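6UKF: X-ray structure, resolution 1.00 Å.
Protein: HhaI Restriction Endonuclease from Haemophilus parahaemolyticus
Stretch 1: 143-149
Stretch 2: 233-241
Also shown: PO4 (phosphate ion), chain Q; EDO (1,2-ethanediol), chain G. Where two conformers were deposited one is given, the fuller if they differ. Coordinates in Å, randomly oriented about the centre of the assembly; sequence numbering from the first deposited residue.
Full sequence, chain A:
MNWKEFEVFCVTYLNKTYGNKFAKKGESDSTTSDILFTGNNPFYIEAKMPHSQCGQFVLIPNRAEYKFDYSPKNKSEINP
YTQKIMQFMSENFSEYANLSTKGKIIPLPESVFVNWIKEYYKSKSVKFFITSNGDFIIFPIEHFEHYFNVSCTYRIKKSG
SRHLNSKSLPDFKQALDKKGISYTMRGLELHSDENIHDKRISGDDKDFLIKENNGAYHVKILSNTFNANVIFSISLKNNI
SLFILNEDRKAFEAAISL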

# COMPACT_ATOMS: atom_id res chain seq x y z
N HIS A 143 -16.99 8.02 -8.12
CA HIS A 143 -17.17 9.31 -7.47
C HIS A 143 -16.02 9.67 -6.54
O HIS A 143 -16.18 10.54 -5.67
CB HIS A 143 -18.51 9.35 -6.72
CG HIS A 143 -19.69 9.41 -7.64
ND1 HIS A 143 -20.98 9.51 -7.17
CD2 HIS A 143 -19.77 9.38 -8.99
CE1 HIS A 143 -21.81 9.54 -8.19
NE2 HIS A 143 -21.11 9.46 -9.31
N PHE A 144 -14.86 9.05 -6.74
CA PHE A 144 -13.72 9.21 -5.84
C PHE A 144 -13.40 10.67 -5.54
O PHE A 144 -13.10 11.02 -4.39
CB PHE A 144 -12.51 8.53 -6.47
CG PHE A 144 -11.36 8.31 -5.53
CD1 PHE A 144 -11.28 7.15 -4.79
CD2 PHE A 144 -10.37 9.26 -5.40
CE1 PHE A 144 -10.23 6.95 -3.92
CE2 PHE A 144 -9.32 9.06 -4.54
CZ PHE A 144 -9.25 7.90 -3.80
N GLU A 145 -13.43 11.53 -6.56
CA GLU A 145 -12.96 12.90 -6.38
C GLU A 145 -13.84 13.71 -5.43
O GLU A 145 -13.40 14.75 -4.94
CB GLU A 145 -12.86 13.62 -7.74
CG GLU A 145 -14.18 14.04 -8.38
CD GLU A 145 -14.92 12.91 -9.06
OE1 GLU A 145 -14.50 11.80 -8.97
OE2 GLU A 145 -16.03 13.21 -9.75
N HIS A 146 -15.07 13.26 -5.17
CA HIS A 146 -15.94 13.96 -4.24
C HIS A 146 -15.58 13.70 -2.79
O HIS A 146 -16.13 14.36 -1.90
CB HIS A 146 -17.39 13.57 -4.50
CG HIS A 146 -17.88 13.95 -5.86
ND1 HIS A 146 -18.03 15.27 -6.25
CD2 HIS A 146 -18.24 13.20 -6.93
CE1 HIS A 146 -18.47 15.30 -7.50
NE2 HIS A 146 -18.60 14.06 -7.93
N TYR A 147 -14.67 12.78 -2.53
CA TYR A 147 -14.34 12.35 -1.18
C TYR A 147 -12.90 12.61 -0.78
O TYR A 147 -12.64 12.93 0.38
CB TYR A 147 -14.64 10.86 -1.03
CG TYR A 147 -16.11 10.57 -1.18
CD1 TYR A 147 -16.66 10.32 -2.42
CD2 TYR A 147 -16.95 10.58 -0.07
CE1 TYR A 147 -18.02 10.07 -2.56
CE2 TYR A 147 -18.30 10.33 -0.20
CZ TYR A 147 -18.83 10.08 -1.45
OH TYR A 147 -20.17 9.83 -1.57
N PHE A 148 -11.95 12.48 -1.71
CA PHE A 148 -10.54 12.58 -1.39
C PHE A 148 -9.85 13.62 -2.26
O PHE A 148 -10.09 13.69 -3.47
CB PHE A 148 -9.82 11.24 -1.60
CG PHE A 148 -10.03 10.26 -0.49
CD1 PHE A 148 -9.29 10.35 0.68
CD2 PHE A 148 -10.95 9.23 -0.61
CE1 PHE A 148 -9.48 9.45 1.71
CE2 PHE A 148 -11.13 8.32 0.41
CZ PHE A 148 -10.40 8.43 1.58
N ASN A 149 -9.01 14.42 -1.62
CA ASN A 149 -7.98 15.17 -2.33
C ASN A 149 -6.83 14.22 -2.65
O ASN A 149 -6.53 13.31 -1.88
CB ASN A 149 -7.46 16.31 -1.46
CG ASN A 149 -8.53 17.33 -1.12
OD1 ASN A 149 -8.75 17.66 0.04
ND2 ASN A 149 -9.21 17.82 -2.15
N SER A 233 -1.02 9.89 -2.90
CA SER A 233 -1.46 10.15 -1.54
C SER A 233 -2.85 10.77 -1.59
O SER A 233 -3.16 11.56 -2.48
CB SER A 233 -0.50 11.09 -0.82
OG SER A 233 0.74 10.44 -0.59
N ILE A 234 -3.68 10.40 -0.62
CA ILE A 234 -5.05 10.89 -0.56
C ILE A 234 -5.34 11.40 0.84
O ILE A 234 -4.82 10.89 1.83
CB ILE A 234 -6.07 9.81 -1.00
CG1 ILE A 234 -6.10 8.63 -0.03
CG2 ILE A 234 -5.75 9.35 -2.42
CD1 ILE A 234 -7.15 7.58 -0.38
N SER A 235 -6.17 12.44 0.90
CA SER A 235 -6.60 13.02 2.17
C SER A 235 -8.10 13.25 2.10
O SER A 235 -8.58 13.93 1.18
CB SER A 235 -5.87 14.34 2.43
OG SER A 235 -6.18 14.84 3.71
N LEU A 236 -8.82 12.70 3.06
CA LEU A 236 -10.27 12.82 3.08
C LEU A 236 -10.68 14.29 3.16
O LEU A 236 -10.14 15.05 3.97
CB LEU A 236 -10.83 12.04 4.27
CG LEU A 236 -12.35 11.84 4.34
CD1 LEU A 236 -12.88 11.09 3.14
CD2 LEU A 236 -12.71 11.10 5.62
N LYS A 237 -11.63 14.68 2.32
CA LYS A 237 -12.10 16.06 2.30
C LYS A 237 -12.89 16.39 3.56
O LYS A 237 -13.58 15.54 4.13
CB LYS A 237 -12.98 16.30 1.08
CG LYS A 237 -12.23 16.29 -0.23
CD LYS A 237 -13.17 16.48 -1.40
CE LYS A 237 -12.41 16.84 -2.67
NZ LYS A 237 -13.34 17.18 -3.78
N ASN A 238 -12.79 17.65 3.97
CA ASN A 238 -13.57 18.18 5.08
C ASN A 238 -14.96 18.66 4.67
O ASN A 238 -15.76 18.98 5.56
CB ASN A 238 -12.83 19.36 5.73
CG ASN A 238 -11.54 18.96 6.42
OD1 ASN A 238 -10.48 19.53 6.17
ND2 ASN A 238 -11.63 17.98 7.32
N ASN A 239 -15.26 18.72 3.37
CA ASN A 239 -16.46 19.38 2.86
C ASN A 239 -17.21 18.48 1.87
O ASN A 239 -17.58 18.90 0.77
CB ASN A 239 -16.11 20.71 2.19
CG ASN A 239 -15.25 20.52 0.97
OD1 ASN A 239 -14.71 19.44 0.74
ND2 ASN A 239 -15.08 21.58 0.20
N ILE A 240 -17.45 17.23 2.26
CA ILE A 240 -18.08 16.28 1.36
C ILE A 240 -19.56 16.62 1.21
O ILE A 240 -20.27 16.82 2.20
CB ILE A 240 -17.89 14.85 1.90
CG1 ILE A 240 -16.41 14.51 2.01
CG2 ILE A 240 -18.62 13.85 1.01
CD1 ILE A 240 -16.13 13.25 2.80
N SER A 241 -20.03 16.66 -0.04
CA SER A 241 -21.44 16.91 -0.30
C SER A 241 -22.30 15.83 0.32
O SER A 241 -22.14 14.64 0.02
CB SER A 241 -21.70 16.95 -1.81
OG SER A 241 -23.09 16.89 -2.07
P PO4 Q . -16.47 18.18 -5.02
O1 PO4 Q . -15.77 18.65 -3.76
O2 PO4 Q . -16.91 19.39 -5.82
O3 PO4 Q . -15.53 17.34 -5.85
O4 PO4 Q . -17.68 17.36 -4.65
C1 EDO G . -10.29 20.04 2.98
O1 EDO G . -9.77 21.33 2.83
C2 EDO G . -10.79 19.33 1.79
O2 EDO G . -11.58 20.16 1.00
O HOH W 1 -18.13 16.31 -2.19
O HOH W 2 -8.29 17.11 3.07

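The frame of this contact is a short antiparallel pairing of strands, with Phe148 opposite Leu236 and Asn149 opposite Ser235. Asn149 and Ser235 form the hydrogen-bonded pair: Asn149 N donates to Ser235 O at 2.9 Å, and Ser235 N returns the bond to Asn149 O, also at 2.9 Å. Phe148 and Leu236 are the non-hydrogen-bonded pair, so their CA atoms lie closer, 4.5 Å apart against 5.2 Å for the neighbouring pair. One step beyond, Lys237 N donates to Tyr147 O at 2.8 Å and nearly straight, adding a further backbone bond next to the Phe148-Leu236 pair. The carbonyls also accept CA-H...O contacts, the shortest from Ile234 CA to Asn149 O at 3.1 Å.

Alternation along the strands sorts the chemistry. Phe148 and Leu236 share the apolar face, where the Phe148 ring is held between two methyl groups. Ile234 CD1 sits 3.6 Å from the centroid of the Phe148 ring, counted over its six carbons CG to CZ, and Leu236 CD1 covers the opposite face at 4.1 Å from the same centroid. Both lie close to the ring normal, so their C-H groups meet the pi cloud. The same Ile234 methyl reaches the edge of a second ring, with CD1 4.0 Å from Phe144 CZ; one branched side chain thus serves two aromatics. Farther along, Tyr147 points its CA-to-CB bond away from the other stretch, yet its CE2 packs 3.7 Å from Ile240 CG2.

Asn149 and Ser235 occupy the other face, where a water joins the polar groups: it donates to Asn149 OD1 (3.1 Å) and Leu236 O (2.9 Å) and accepts from Ser235 OG (3.2 Å).

Lys237 combines apolar reach with a charged end. Its extended chain, t from chi2 through chi4, brings CE to 3.4 Å from Asn149 ND2 and CD to 3.7 Å from His146 O, while NZ donates to Glu145 O at 2.7 Å. That carbonyl belongs to a turn of helical phi/psi, itself tied by Tyr147 N to Phe144 O at 3.0 Å.

A phosphate, probably from the crystallisation liquor, extends this polar end. Lys237 NZ donates to its O1 at 2.8 Å and His146 ND1 to its O4 at 2.7 Å, so the anion gathers donors from both stretches. A second water donates to PO4 O4 (2.7 Å) and His146 O (2.8 Å) and accepts from Ser241 N (2.9 Å), linking the turn to the N-cap residue of the following helix.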